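Side-chain contacts in uncharacterized conserved (Bdellovibrio bacteriovorus, PDB 7O21), which probably trims peptidoglycan as an LD-carboxypeptidase of the YkuD family, a form of asymmetric wall editing that gives this predatory bacterium its curved shape: residues 26-31 and 188-193; 91-96 and 131-136; 192-197 and 289-294; 199-204 and 247-252. One frame throughout, in Å; residues are numbered along the deposited sequence.

Contact 1: residues 26-31 and 188-193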
loop_
_atom_site.group_PDB
_atom_site.type_symbol
_atom_site.label_atom_id
_atom_site.label_comp_id
_atom_site.label_asym_id
_atom_site.label_seq_id
_atom_site.Cartn_x
_atom_site.Cartn_y
_atom_site.Cartn_z
ATOM N N LEU A 26 31.593 -9.198 -5.430
ATOM C CA LEU A 26 30.232 -9.135 -4.928
ATOM C C LEU A 26 29.738 -7.696 -4.951
ATOM O O LEU A 26 30.522 -6.760 -4.803
ATOM C CB LEU A 26 30.197 -9.636 -3.478
ATOM C CG LEU A 26 30.489 -11.113 -3.223
ATOM C CD1 LEU A 26 30.659 -11.362 -1.731
ATOM C CD2 LEU A 26 29.389 -11.986 -3.793
ATOM N N PRO A 27 28.429 -7.493 -5.104
ATOM C CA PRO A 27 27.895 -6.123 -5.160
ATOM C C PRO A 27 27.964 -5.442 -3.798
ATOM O O PRO A 27 27.427 -5.951 -2.806
ATOM C CB PRO A 27 26.443 -6.334 -5.609
ATOM C CG PRO A 27 26.116 -7.722 -5.151
ATOM C CD PRO A 27 27.389 -8.515 -5.278
ATOM N N ALA A 28 28.599 -4.266 -3.769
ATOM C CA ALA A 28 28.849 -3.572 -2.508
ATOM C C ALA A 28 27.559 -3.198 -1.791
ATOM O O ALA A 28 27.556 -3.060 -0.562
ATOM C CB ALA A 28 29.693 -2.318 -2.750
ATOM N N SER A 29 26.472 -3.001 -2.528
ATOM C CA SER A 29 25.253 -2.469 -1.932
ATOM C C SER A 29 24.357 -3.529 -1.307
ATOM O O SER A 29 23.496 -3.178 -0.489
ATOM C CB SER A 29 24.461 -1.632 -2.938
ATOM O OG SER A 29 25.232 -0.514 -3.389
ATOM N N LEU A 30 24.509 -4.800 -1.676
ATOM C CA LEU A 30 23.701 -5.867 -1.095
ATOM C C LEU A 30 24.584 -6.568 -0.077
ATOM O O LEU A 30 25.425 -7.399 -0.433
ATOM C CB LEU A 30 23.218 -6.831 -2.172
ATOM C CG LEU A 30 22.501 -8.077 -1.650
ATOM C CD1 LEU A 30 21.263 -7.717 -0.825
ATOM C CD2 LEU A 30 22.104 -8.988 -2.816
ATOM N N LEU A 31 24.407 -6.212 1.197
ATOM C CA LEU A 31 25.328 -6.682 2.225
ATOM C C LEU A 31 24.896 -7.971 2.914
ATOM O O LEU A 31 25.758 -8.747 3.331
ATOM C CB LEU A 31 25.594 -5.579 3.256
ATOM C CG LEU A 31 26.391 -4.407 2.666
ATOM C CD1 LEU A 31 26.473 -3.270 3.666
ATOM C CD2 LEU A 31 27.784 -4.856 2.244
ATOM N N ASP A 188 32.756 -8.364 3.082
ATOM C CA ASP A 188 32.540 -8.792 4.458
ATOM C C ASP A 188 32.844 -7.670 5.441
ATOM O O ASP A 188 32.166 -7.534 6.467
ATOM C CB ASP A 188 33.373 -10.027 4.787
ATOM C CG ASP A 188 33.047 -10.583 6.151
ATOM O OD1 ASP A 188 31.939 -11.134 6.313
ATOM O OD2 ASP A 188 33.884 -10.450 7.068
ATOM N N LYS A 189 33.859 -6.858 5.148
ATOM C CA LYS A 189 34.163 -5.730 6.017
ATOM C C LYS A 189 32.983 -4.773 6.076
ATOM O O LYS A 189 32.556 -4.361 7.159
ATOM C CB LYS A 189 35.431 -5.026 5.528
ATOM C CG LYS A 189 35.908 -3.899 6.430
ATOM C CD LYS A 189 35.440 -2.547 5.919
ATOM C CE LYS A 189 35.949 -1.408 6.801
ATOM N NZ LYS A 189 35.740 -1.665 8.259
ATOM N N ARG A 190 32.434 -4.422 4.912
ATOM C CA ARG A 190 31.268 -3.543 4.865
ATOM C C ARG A 190 30.074 -4.160 5.577
ATOM O O ARG A 190 29.351 -3.464 6.303
ATOM C CB ARG A 190 30.919 -3.221 3.416
ATOM C CG ARG A 190 32.015 -2.469 2.695
ATOM C CD ARG A 190 31.527 -1.918 1.379
ATOM N NE ARG A 190 32.620 -1.322 0.623
ATOM C CZ ARG A 190 32.452 -0.448 -0.361
ATOM N NH1 ARG A 190 31.228 -0.059 -0.706
ATOM N NH2 ARG A 190 33.507 0.035 -0.998
ATOM N N ARG A 191 29.841 -5.458 5.370
ATOM C CA ARG A 191 28.734 -6.120 6.054
ATOM C C ARG A 191 28.898 -6.038 7.567
ATOM O O ARG A 191 27.948 -5.716 8.285
ATOM C CB ARG A 191 28.617 -7.574 5.590
ATOM C CG ARG A 191 27.410 -8.316 6.159
ATOM C CD ARG A 191 27.463 -9.826 5.896
ATOM N NE ARG A 191 28.651 -10.449 6.480
ATOM C CZ ARG A 191 28.803 -10.698 7.776
ATOM N NH1 ARG A 191 27.836 -10.387 8.634
ATOM N NH2 ARG A 191 29.921 -11.256 8.217
ATOM N N GLN A 192 30.107 -6.310 8.071
ATOM C CA GLN A 192 30.338 -6.239 9.513
ATOM C C GLN A 192 30.165 -4.819 10.029
ATOM O O GLN A 192 29.645 -4.616 11.133
ATOM C CB GLN A 192 31.741 -6.745 9.843
ATOM C CG GLN A 192 31.956 -8.216 9.577
ATOM C CD GLN A 192 33.394 -8.633 9.824
ATOM O OE1 GLN A 192 34.227 -7.824 10.246
ATOM N NE2 GLN A 192 33.698 -9.894 9.549
ATOM N N ASP A 193 30.610 -3.827 9.257
ATOM C CA ASP A 193 30.460 -2.438 9.674
ATOM C C ASP A 193 28.993 -2.106 9.897
ATOM O O ASP A 193 28.620 -1.511 10.915
ATOM C CB ASP A 193 31.055 -1.509 8.617
ATOM C CG ASP A 193 32.567 -1.456 8.665
ATOM O OD1 ASP A 193 33.162 -1.965 9.640
ATOM O OD2 ASP A 193 33.147 -0.893 7.719
HETATM O O HOH W 1 28.434 -0.872 0.636
#
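Leu31, just past the type I turn from Pro27 to Leu30, brings its CA within 5.2 Å of Arg191 CA, so the backbone of segment 26-31 lies close against the helical segment 188-193. The isobutyl group of Leu31 crosses the Arg190 side chain at about a right angle, its CD2 3.7 Å from Arg190 CB. From there Arg190 runs extended from CG to NE, which carries its guanidinium out to the turn: NH1 stands 3.4 Å from Ala28 CB. A water joins the same two residues, donating a hydrogen bond to Ala28 O (2.6 Å) and accepting one from Arg190 NH1 (3.2 Å) at the guanidinium edge. Glu186, one turn back, binds Arg190 NE in a salt bridge. Arg191 uses aliphatic carbons, its CD resting 3.3 Å from Leu31 O; a bend at chi3 (60°) then turns the head away to Asp188, where, in one of two conformers, OD1 forms a salt bridge with Arg191 NH2, while Arg191 NH1 is hydrogen-bonded to Gln32 OE1. Ala28 pairs through its backbone with Asn180. Leu31 pairs likewise with Ile254 of strand 246-257, so the contact seats the early part of helix 184-206 against strand 30-32, at one edge of the five-stranded antiparallel sheet within this chain.

Contact 2: residues 91-96 and 131-136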
loop_
_atom_site.group_PDB
_atom_site.type_symbol
_atom_site.label_atom_id
_atom_site.label_comp_id
_atom_site.label_asym_id
_atom_site.label_seq_id
_atom_site.Cartn_x
_atom_site.Cartn_y
_atom_site.Cartn_z
ATOM N N GLY A 91 16.522 2.557 -6.871
ATOM C CA GLY A 91 16.197 2.400 -5.469
ATOM C C GLY A 91 16.069 0.951 -5.050
ATOM O O GLY A 91 16.453 0.022 -5.777
ATOM N N ILE A 92 15.515 0.792 -3.854
ATOM C CA ILE A 92 15.486 -0.464 -3.128
ATOM C C ILE A 92 14.018 -0.824 -2.977
ATOM O O ILE A 92 13.317 -0.223 -2.149
ATOM C CB ILE A 92 16.155 -0.314 -1.749
ATOM C CG1 ILE A 92 17.594 0.211 -1.873
ATOM C CG2 ILE A 92 16.143 -1.635 -0.998
ATOM C CD1 ILE A 92 18.157 0.765 -0.548
ATOM N N TYR A 93 13.552 -1.798 -3.763
ATOM C CA TYR A 93 12.128 -2.091 -3.869
ATOM C C TYR A 93 11.841 -3.552 -3.547
ATOM O O TYR A 93 12.737 -4.360 -3.323
ATOM C CB TYR A 93 11.613 -1.746 -5.279
ATOM C CG TYR A 93 11.853 -0.289 -5.558
ATOM C CD1 TYR A 93 11.097 0.684 -4.916
ATOM C CD2 TYR A 93 12.896 0.116 -6.375
ATOM C CE1 TYR A 93 11.348 2.015 -5.116
ATOM C CE2 TYR A 93 13.150 1.459 -6.584
ATOM C CZ TYR A 93 12.372 2.399 -5.948
ATOM O OH TYR A 93 12.629 3.741 -6.133
ATOM N N PHE A 94 10.557 -3.878 -3.460
ATOM C CA PHE A 94 10.052 -5.250 -3.200
ATOM C C PHE A 94 8.990 -5.542 -4.270
ATOM O O PHE A 94 8.274 -4.640 -4.656
ATOM C CB PHE A 94 9.460 -5.364 -1.782
ATOM C CG PHE A 94 10.455 -5.303 -0.639
ATOM C CD1 PHE A 94 10.975 -4.098 -0.191
ATOM C CD2 PHE A 94 10.903 -6.461 -0.015
ATOM C CE1 PHE A 94 11.919 -4.066 0.827
ATOM C CE2 PHE A 94 11.840 -6.422 1.001
ATOM C CZ PHE A 94 12.334 -5.218 1.425
ATOM N N LEU A 95 8.951 -6.761 -4.780
ATOM C CA LEU A 95 7.945 -7.158 -5.759
ATOM C C LEU A 95 6.643 -7.525 -5.057
ATOM O O LEU A 95 6.653 -8.247 -4.054
ATOM C CB LEU A 95 8.467 -8.337 -6.573
ATOM C CG LEU A 95 9.741 -7.949 -7.341
ATOM C CD1 LEU A 95 10.563 -9.174 -7.689
ATOM C CD2 LEU A 95 9.387 -7.131 -8.579
ATOM N N GLN A 96 5.537 -7.027 -5.593
ATOM C CA GLN A 96 4.236 -7.144 -4.896
ATOM C C GLN A 96 3.234 -8.097 -5.550
ATOM O O GLN A 96 2.674 -8.873 -4.826
ATOM C CB GLN A 96 3.627 -5.748 -4.788
ATOM C CG GLN A 96 4.453 -4.761 -3.980
ATOM C CD GLN A 96 3.682 -3.517 -3.617
ATOM O OE1 GLN A 96 3.193 -2.794 -4.469
ATOM N NE2 GLN A 96 3.531 -3.272 -2.328
ATOM N N SER A 131 6.241 7.802 -12.962
ATOM C CA SER A 131 5.392 6.677 -13.318
ATOM C C SER A 131 5.852 5.411 -12.597
ATOM O O SER A 131 6.996 5.299 -12.145
ATOM C CB SER A 131 5.385 6.461 -14.833
ATOM O OG SER A 131 6.650 6.756 -15.401
ATOM N N GLY A 132 4.935 4.447 -12.498
ATOM C CA GLY A 132 5.212 3.234 -11.749
ATOM C C GLY A 132 6.356 2.427 -12.334
ATOM O O GLY A 132 6.767 2.596 -13.485
ATOM N N ILE A 133 6.881 1.523 -11.508
ATOM C CA ILE A 133 7.976 0.640 -11.896
ATOM C C ILE A 133 7.483 -0.789 -11.769
ATOM O O ILE A 133 7.065 -1.211 -10.682
ATOM C CB ILE A 133 9.221 0.842 -11.018
ATOM C CG1 ILE A 133 9.702 2.290 -11.086
ATOM C CG2 ILE A 133 10.333 -0.108 -11.432
ATOM C CD1 ILE A 133 10.992 2.524 -10.332
ATOM N N TRP A 134 7.577 -1.540 -12.869
ATOM C CA TRP A 134 7.320 -2.968 -12.904
ATOM C C TRP A 134 8.553 -3.663 -13.461
ATOM O O TRP A 134 9.360 -3.063 -14.179
ATOM C CB TRP A 134 6.175 -3.304 -13.871
ATOM C CG TRP A 134 4.785 -2.915 -13.448
ATOM C CD1 TRP A 134 4.415 -2.244 -12.322
ATOM C CD2 TRP A 134 3.579 -3.203 -14.162
ATOM N NE1 TRP A 134 3.044 -2.081 -12.297
ATOM C CE2 TRP A 134 2.510 -2.669 -13.416
ATOM C CE3 TRP A 134 3.302 -3.859 -15.369
ATOM C CZ2 TRP A 134 1.178 -2.782 -13.828
ATOM C CZ3 TRP A 134 1.986 -3.964 -15.781
ATOM C CH2 TRP A 134 0.938 -3.435 -15.010
ATOM N N LEU A 135 8.663 -4.955 -13.159
ATOM C CA LEU A 135 9.566 -5.863 -13.860
ATOM C C LEU A 135 8.704 -6.681 -14.818
ATOM O O LEU A 135 7.751 -7.334 -14.383
ATOM C CB LEU A 135 10.250 -6.788 -12.852
ATOM C CG LEU A 135 10.918 -8.041 -13.427
ATOM C CD1 LEU A 135 12.182 -7.742 -14.264
ATOM C CD2 LEU A 135 11.254 -8.977 -12.277
ATOM N N HIS A 136 8.975 -6.593 -16.118
ATOM C CA HIS A 136 8.092 -7.276 -17.057
ATOM C C HIS A 136 8.858 -7.698 -18.299
ATOM O O HIS A 136 10.066 -7.501 -18.403
ATOM C CB HIS A 136 6.850 -6.434 -17.397
ATOM C CG HIS A 136 7.141 -5.167 -18.138
ATOM N ND1 HIS A 136 7.439 -5.140 -19.488
ATOM C CD2 HIS A 136 7.129 -3.874 -17.730
ATOM C CE1 HIS A 136 7.614 -3.886 -19.870
ATOM N NE2 HIS A 136 7.432 -3.099 -18.821
#
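The hydroxyl of Tyr93, whose ring meets Ile133, is hydrogen-bonded to Asp123 OD2 outside the two segments and lies 3.9 Å from Gly91 CA; no hydrogen bond crosses between 91-96 and 131-136 themselves. Strands 91-99 and 134-136 are not neighbours: strand 113-116 lies between them in the mixed sheet of the L,D-transpeptidase (YkuD) domain and runs antiparallel to both. Their backbones accordingly stay well apart, with 8.3 Å from Leu95 CA to Trp134 CA, and the side chains reach across the intervening strand. Ile133 does so with its longer branch. Extended at chi2 (-175°), it puts CD1 4.5 Å from Tyr93 CE2. Two residues further along each segment, Leu95 CD2 comes to 4.4 Å from Leu135 CB, a branch of one leucine against the root of the other. Ile173 of strand 172-176 also packs on Tyr93 and Leu95, and Ile175 on Ile133. Trp134 and His136, the alternate residues, both meet Tyr109, and Trp134 packs on Gly225 of the second subunit. His136, predicted as the proton donor/acceptor, touches Cys151, the predicted nucleophile, and the Ile133 side chain is about 5 Å from that of Cys151. The chemistry across the contact is thus wholly apolar and lightly packed: dispersion contacts without directional bonds, made in part by the strand that carries the predicted catalytic histidine.

Contact 3: residues 192-197 and 289-294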
loop_
_atom_site.group_PDB
_atom_site.type_symbol
_atom_site.label_atom_id
_atom_site.label_comp_id
_atom_site.label_asym_id
_atom_site.label_seq_id
_atom_site.Cartn_x
_atom_site.Cartn_y
_atom_site.Cartn_z
ATOM N N GLN A 192 30.107 -6.310 8.071
ATOM C CA GLN A 192 30.338 -6.239 9.513
ATOM C C GLN A 192 30.165 -4.819 10.029
ATOM O O GLN A 192 29.645 -4.616 11.133
ATOM C CB GLN A 192 31.741 -6.745 9.843
ATOM C CG GLN A 192 31.956 -8.216 9.577
ATOM C CD GLN A 192 33.394 -8.633 9.824
ATOM O OE1 GLN A 192 34.227 -7.824 10.246
ATOM N NE2 GLN A 192 33.698 -9.894 9.549
ATOM N N ASP A 193 30.610 -3.827 9.257
ATOM C CA ASP A 193 30.460 -2.438 9.674
ATOM C C ASP A 193 28.993 -2.106 9.897
ATOM O O ASP A 193 28.620 -1.511 10.915
ATOM C CB ASP A 193 31.055 -1.509 8.617
ATOM C CG ASP A 193 32.567 -1.456 8.665
ATOM O OD1 ASP A 193 33.162 -1.965 9.640
ATOM O OD2 ASP A 193 33.147 -0.893 7.719
ATOM N N LEU A 194 28.139 -2.492 8.948
ATOM C CA LEU A 194 26.721 -2.178 9.085
ATOM C C LEU A 194 26.063 -3.058 10.145
ATOM O O LEU A 194 25.161 -2.605 10.861
ATOM C CB LEU A 194 26.028 -2.297 7.723
ATOM C CG LEU A 194 26.160 -1.042 6.851
ATOM C CD1 LEU A 194 25.573 0.183 7.554
ATOM C CD2 LEU A 194 27.609 -0.787 6.456
ATOM N N SER A 195 26.496 -4.317 10.263
ATOM C CA SER A 195 25.999 -5.163 11.347
ATOM C C SER A 195 26.295 -4.546 12.704
ATOM O O SER A 195 25.461 -4.600 13.614
ATOM C CB SER A 195 26.606 -6.564 11.268
ATOM O OG SER A 195 26.161 -7.249 10.117
ATOM N N ARG A 196 27.479 -3.954 12.858
ATOM C CA ARG A 196 27.821 -3.322 14.126
ATOM C C ARG A 196 26.963 -2.091 14.382
ATOM O O ARG A 196 26.588 -1.827 15.526
ATOM C CB ARG A 196 29.313 -2.984 14.168
ATOM C CG ARG A 196 30.203 -4.200 14.328
ATOM C CD ARG A 196 31.633 -3.803 14.680
ATOM N NE ARG A 196 32.142 -2.749 13.807
ATOM C CZ ARG A 196 32.791 -2.969 12.668
ATOM N NH1 ARG A 196 33.013 -4.211 12.254
ATOM N NH2 ARG A 196 33.218 -1.945 11.941
ATOM N N PHE A 197 26.645 -1.324 13.335
ATOM C CA PHE A 197 25.720 -0.201 13.485
ATOM C C PHE A 197 24.362 -0.680 13.990
ATOM O O PHE A 197 23.832 -0.161 14.983
ATOM C CB PHE A 197 25.582 0.553 12.151
ATOM C CG PHE A 197 24.520 1.641 12.155
ATOM C CD1 PHE A 197 24.812 2.938 12.582
ATOM C CD2 PHE A 197 23.232 1.366 11.728
ATOM C CE1 PHE A 197 23.839 3.926 12.564
ATOM C CE2 PHE A 197 22.260 2.349 11.718
ATOM C CZ PHE A 197 22.569 3.635 12.141
ATOM N N ASP A 289 29.769 10.415 8.723
ATOM C CA ASP A 289 30.358 9.091 8.563
ATOM C C ASP A 289 29.469 7.977 9.102
ATOM O O ASP A 289 29.925 6.838 9.236
ATOM C CB ASP A 289 31.760 9.032 9.186
ATOM C CG ASP A 289 31.735 8.998 10.706
ATOM O OD1 ASP A 289 30.647 9.122 11.307
ATOM O OD2 ASP A 289 32.822 8.860 11.307
ATOM N N THR A 290 28.210 8.273 9.401
ATOM C CA THR A 290 27.315 7.253 9.932
ATOM C C THR A 290 25.942 7.397 9.283
ATOM O O THR A 290 25.851 7.902 8.158
ATOM C CB THR A 290 27.277 7.342 11.465
ATOM O OG1 THR A 290 26.480 6.279 11.998
ATOM C CG2 THR A 290 26.733 8.686 11.923
ATOM N N TYR A 291 24.878 6.992 9.989
ATOM C CA TYR A 291 23.525 6.978 9.442
ATOM C C TYR A 291 22.549 7.452 10.502
ATOM O O TYR A 291 22.766 7.244 11.695
ATOM C CB TYR A 291 23.125 5.554 8.985
ATOM C CG TYR A 291 23.867 5.144 7.752
ATOM C CD1 TYR A 291 25.106 4.525 7.852
ATOM C CD2 TYR A 291 23.363 5.424 6.489
ATOM C CE1 TYR A 291 25.810 4.167 6.728
ATOM C CE2 TYR A 291 24.072 5.074 5.359
ATOM C CZ TYR A 291 25.291 4.451 5.491
ATOM O OH TYR A 291 25.999 4.105 4.361
ATOM N N LYS A 292 21.472 8.092 10.055
ATOM C CA LYS A 292 20.372 8.465 10.937
ATOM C C LYS A 292 19.055 7.932 10.395
ATOM O O LYS A 292 18.752 8.086 9.202
ATOM C CB LYS A 292 20.297 9.977 11.167
ATOM C CG LYS A 292 21.543 10.499 11.867
ATOM C CD LYS A 292 21.241 11.656 12.792
ATOM C CE LYS A 292 22.488 12.057 13.556
ATOM N NZ LYS A 292 22.293 11.927 15.030
ATOM N N ILE A 293 18.274 7.321 11.290
ATOM C CA ILE A 293 16.989 6.731 10.940
ATOM C C ILE A 293 15.965 7.823 10.654
ATOM O O ILE A 293 15.762 8.738 11.466
ATOM C CB ILE A 293 16.525 5.801 12.072
ATOM C CG1 ILE A 293 17.513 4.641 12.273
ATOM C CG2 ILE A 293 15.134 5.294 11.807
ATOM C CD1 ILE A 293 17.244 3.840 13.554
ATOM N N ILE A 294 15.336 7.751 9.481
ATOM C CA ILE A 294 14.291 8.683 9.073
ATOM C C ILE A 294 12.897 8.080 9.184
ATOM O O ILE A 294 11.912 8.811 9.280
ATOM C CB ILE A 294 14.540 9.230 7.654
ATOM C CG1 ILE A 294 14.631 8.094 6.634
ATOM C CG2 ILE A 294 15.806 10.069 7.652
ATOM C CD1 ILE A 294 14.345 8.569 5.218
#
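Phe197 presents the edge of its ring to strand 290-294, with Tyr291 O near the ring plane, 3.6 Å from CZ, and it forms a T-shaped (edge-to-face) pair with Phe216. The Tyr291 ring is met by Leu194. This is the helix-on-sheet packing of the NTF2-like domain, in which helix 184-206 lies across a curved antiparallel sheet; here its segment 192-197 and strand 290-294 approach to 10.4 Å between axes and cross at -42°. Leu194 and Phe197 stand three residues apart, nearly one turn; Phe197 points at the strand, while Leu194 starts off to the side and brings its CD1 near. In Phe197 the ring is set anti to the backbone N (chi1 173°), which places it beside the carbonyl carbon, on the way to the strand; CZ then reaches 3.7 Å from Tyr291 CB, the two side chains crossing at about a right angle. Leu194 crosses the tyrosine just as steeply, its CD1 4.1 Å from Tyr291 CE1. No hydrogen bond links the two segments, so these carbon contacts, together with the close passage of the ring edge by a backbone carbonyl, carry the packing. The polar end of Tyr291 turns to another partner, Lys286 NZ, with which its hydroxyl forms a hydrogen bond. Around the contact, Leu261 of strand 260-270 touches Leu194, Phe197 and Tyr291 alike, and Ile254 of strand 246-257 packs on Leu194, extending the apolar layer beneath the helix. On the side of Thr290 the phenylalanine meets a hydroxyl: OG1 lies 3.6 Å from Phe197 CE1 and 3.8 Å from CD1.

Contact 4: residues 199-204 and 247-252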
loop_
_atom_site.group_PDB
_atom_site.type_symbol
_atom_site.label_atom_id
_atom_site.label_comp_id
_atom_site.label_asym_id
_atom_site.label_seq_id
_atom_site.Cartn_x
_atom_site.Cartn_y
_atom_site.Cartn_z
ATOM N N GLU A 199 23.688 -3.437 15.563
ATOM C CA GLU A 199 23.792 -3.987 16.912
ATOM C C GLU A 199 23.921 -2.878 17.946
ATOM O O GLU A 199 23.390 -2.991 19.061
ATOM C CB GLU A 199 24.961 -4.970 16.999
ATOM C CG GLU A 199 25.346 -5.373 18.415
ATOM C CD GLU A 199 24.282 -6.202 19.113
ATOM O OE1 GLU A 199 23.326 -6.659 18.447
ATOM O OE2 GLU A 199 24.415 -6.398 20.339
ATOM N N SER A 200 24.636 -1.809 17.607
ATOM C CA SER A 200 24.744 -0.665 18.504
ATOM C C SER A 200 23.375 -0.049 18.779
ATOM O O SER A 200 23.066 0.311 19.925
ATOM C CB SER A 200 25.712 0.359 17.911
ATOM O OG SER A 200 26.009 1.393 18.840
ATOM N N TRP A 201 22.559 0.105 17.732
ATOM C CA TRP A 201 21.196 0.595 17.891
ATOM C C TRP A 201 20.386 -0.366 18.746
ATOM O O TRP A 201 19.729 0.046 19.709
ATOM C CB TRP A 201 20.575 0.780 16.503
ATOM C CG TRP A 201 19.077 0.953 16.492
ATOM C CD1 TRP A 201 18.387 2.096 16.734
ATOM C CD2 TRP A 201 18.105 -0.043 16.150
ATOM N NE1 TRP A 201 17.028 1.868 16.615
ATOM C CE2 TRP A 201 16.834 0.568 16.237
ATOM C CE3 TRP A 201 18.183 -1.391 15.787
ATOM C CZ2 TRP A 201 15.648 -0.129 15.989
ATOM C CZ3 TRP A 201 17.008 -2.083 15.539
ATOM C CH2 TRP A 201 15.757 -1.451 15.639
ATOM N N ARG A 202 20.449 -1.663 18.427
ATOM C CA ARG A 202 19.694 -2.648 19.204
ATOM C C ARG A 202 20.080 -2.603 20.678
ATOM O O ARG A 202 19.213 -2.627 21.560
ATOM C CB ARG A 202 19.906 -4.063 18.647
ATOM C CG ARG A 202 18.969 -5.115 19.269
ATOM C CD ARG A 202 19.514 -6.517 19.154
ATOM N NE ARG A 202 20.783 -6.658 19.860
ATOM C CZ ARG A 202 20.885 -6.832 21.174
ATOM N NH1 ARG A 202 19.791 -6.895 21.925
ATOM N NH2 ARG A 202 22.080 -6.949 21.736
ATOM N N GLN A 203 21.384 -2.560 20.961
ATOM C CA GLN A 203 21.840 -2.531 22.349
ATOM C C GLN A 203 21.376 -1.269 23.062
ATOM O O GLN A 203 20.959 -1.328 24.228
ATOM C CB GLN A 203 23.365 -2.652 22.414
ATOM C CG GLN A 203 23.903 -4.063 22.228
ATOM C CD GLN A 203 25.429 -4.113 22.230
ATOM O OE1 GLN A 203 26.095 -3.121 22.528
ATOM N NE2 GLN A 203 25.983 -5.269 21.886
ATOM N N ALA A 204 21.429 -0.115 22.383
ATOM C CA ALA A 204 21.005 1.131 23.020
ATOM C C ALA A 204 19.521 1.090 23.356
ATOM O O ALA A 204 19.104 1.498 24.450
ATOM C CB ALA A 204 21.323 2.330 22.129
ATOM N N VAL A 247 15.261 -7.044 23.325
ATOM C CA VAL A 247 15.030 -6.839 21.897
ATOM C C VAL A 247 15.931 -7.803 21.141
ATOM O O VAL A 247 17.159 -7.730 21.263
ATOM C CB VAL A 247 15.306 -5.393 21.454
ATOM C CG1 VAL A 247 14.980 -5.233 19.963
ATOM C CG2 VAL A 247 14.522 -4.407 22.310
ATOM N N HIS A 248 15.335 -8.707 20.374
ATOM C CA HIS A 248 16.088 -9.666 19.583
ATOM C C HIS A 248 15.715 -9.511 18.117
ATOM O O HIS A 248 14.536 -9.353 17.781
ATOM C CB HIS A 248 15.816 -11.090 20.067
ATOM C CG HIS A 248 16.350 -11.362 21.441
ATOM N ND1 HIS A 248 15.615 -12.001 22.417
ATOM C CD2 HIS A 248 17.545 -11.065 22.005
ATOM C CE1 HIS A 248 16.336 -12.090 23.521
ATOM N NE2 HIS A 248 17.512 -11.531 23.297
ATOM N N LEU A 249 16.729 -9.543 17.252
ATOM C CA LEU A 249 16.546 -9.347 15.821
ATOM C C LEU A 249 17.084 -10.559 15.082
ATOM O O LEU A 249 18.216 -10.986 15.337
ATOM C CB LEU A 249 17.333 -8.123 15.348
ATOM C CG LEU A 249 17.167 -6.831 16.144
ATOM C CD1 LEU A 249 18.055 -5.726 15.575
ATOM C CD2 LEU A 249 15.722 -6.431 16.122
ATOM N N SER A 250 16.289 -11.102 14.161
ATOM C CA SER A 250 16.828 -12.119 13.275
ATOM C C SER A 250 17.874 -11.501 12.352
ATOM O O SER A 250 17.934 -10.281 12.152
ATOM C CB SER A 250 15.711 -12.753 12.447
ATOM O OG SER A 250 15.254 -11.867 11.428
ATOM N N GLN A 251 18.721 -12.349 11.807
ATOM C CA GLN A 251 19.706 -11.856 10.865
ATOM C C GLN A 251 18.998 -11.027 9.793
ATOM O O GLN A 251 18.089 -11.538 9.126
ATOM C CB GLN A 251 20.445 -13.016 10.212
ATOM C CG GLN A 251 21.350 -12.568 9.094
ATOM C CD GLN A 251 21.994 -13.747 8.420
ATOM O OE1 GLN A 251 22.711 -14.522 9.058
ATOM N NE2 GLN A 251 21.742 -13.898 7.127
ATOM N N PRO A 252 19.348 -9.753 9.628
ATOM C CA PRO A 252 18.564 -8.865 8.769
ATOM C C PRO A 252 19.008 -8.841 7.312
ATOM O O PRO A 252 20.131 -9.204 6.955
ATOM C CB PRO A 252 18.834 -7.486 9.391
ATOM C CG PRO A 252 20.228 -7.606 9.892
ATOM C CD PRO A 252 20.318 -9.009 10.450
#
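Arg202 and Leu249 slide past each other in opposite directions, the arginine reaching from the helix to the strand and the leucine from the strand to the helix, with Arg202 CD 3.8 Å from Leu249 CG. Trp201 instead crosses Leu249 at about a right angle and offers the edge of its indole, CZ3 standing 3.8 Å from Leu249 CD1 near the ring plane. The Arg202 chain bends at chi3 (62°), about its CG-CD bond, and this turn lets the guanidinium serve both segments. NH1 donates to Val247 O at 2.8 Å, nearly along the C=O axis but tilted from the guanidinium plane. The other side of the group grips Glu199 side-on, with NE to OE1 (2.9 Å, 174°) and NH2 to OE2 (2.8 Å), both oxygens lying close to the guanidinium plane. Three bonds therefore fix the rotation of the head, and the carboxylate probably offsets its charge. Val247 CG1 adds a contact 4.1 Å from Arg202 CG. Trp201 NE1 is hydrogen-bonded to Tyr217 OH, and its ring pairs edge-to-face with Phe216 and packs on Ile293 of strand 290-300; Leu249 also touches Thr265 and Gln267 of strand 260-270, so helix 184-206 lies over the same antiparallel sheet to which strand 246-257 belongs.

In the fold
From the N terminus, contact 1 opens first and closes last of the early pair: residues 26-31 meet helix 184-206 only after the chain has passed through the catalytic domain. Contact 2 lies wholly within that long excursion, joining strands 91-99 and 134-136 on the other side of the chain's centre. Contact 3 begins at 192-197, sharing Gln192 and Asp193 with the end of contact 1, and closes at 289-294; contact 4 opens and shuts within its span. Contacts 1, 3 and 4 thus fasten successive turns of one helix to one five-stranded sheet, linked by Leu31 against Leu194 and by Ile293 against Trp201, while contact 2 belongs to the catalytic domain.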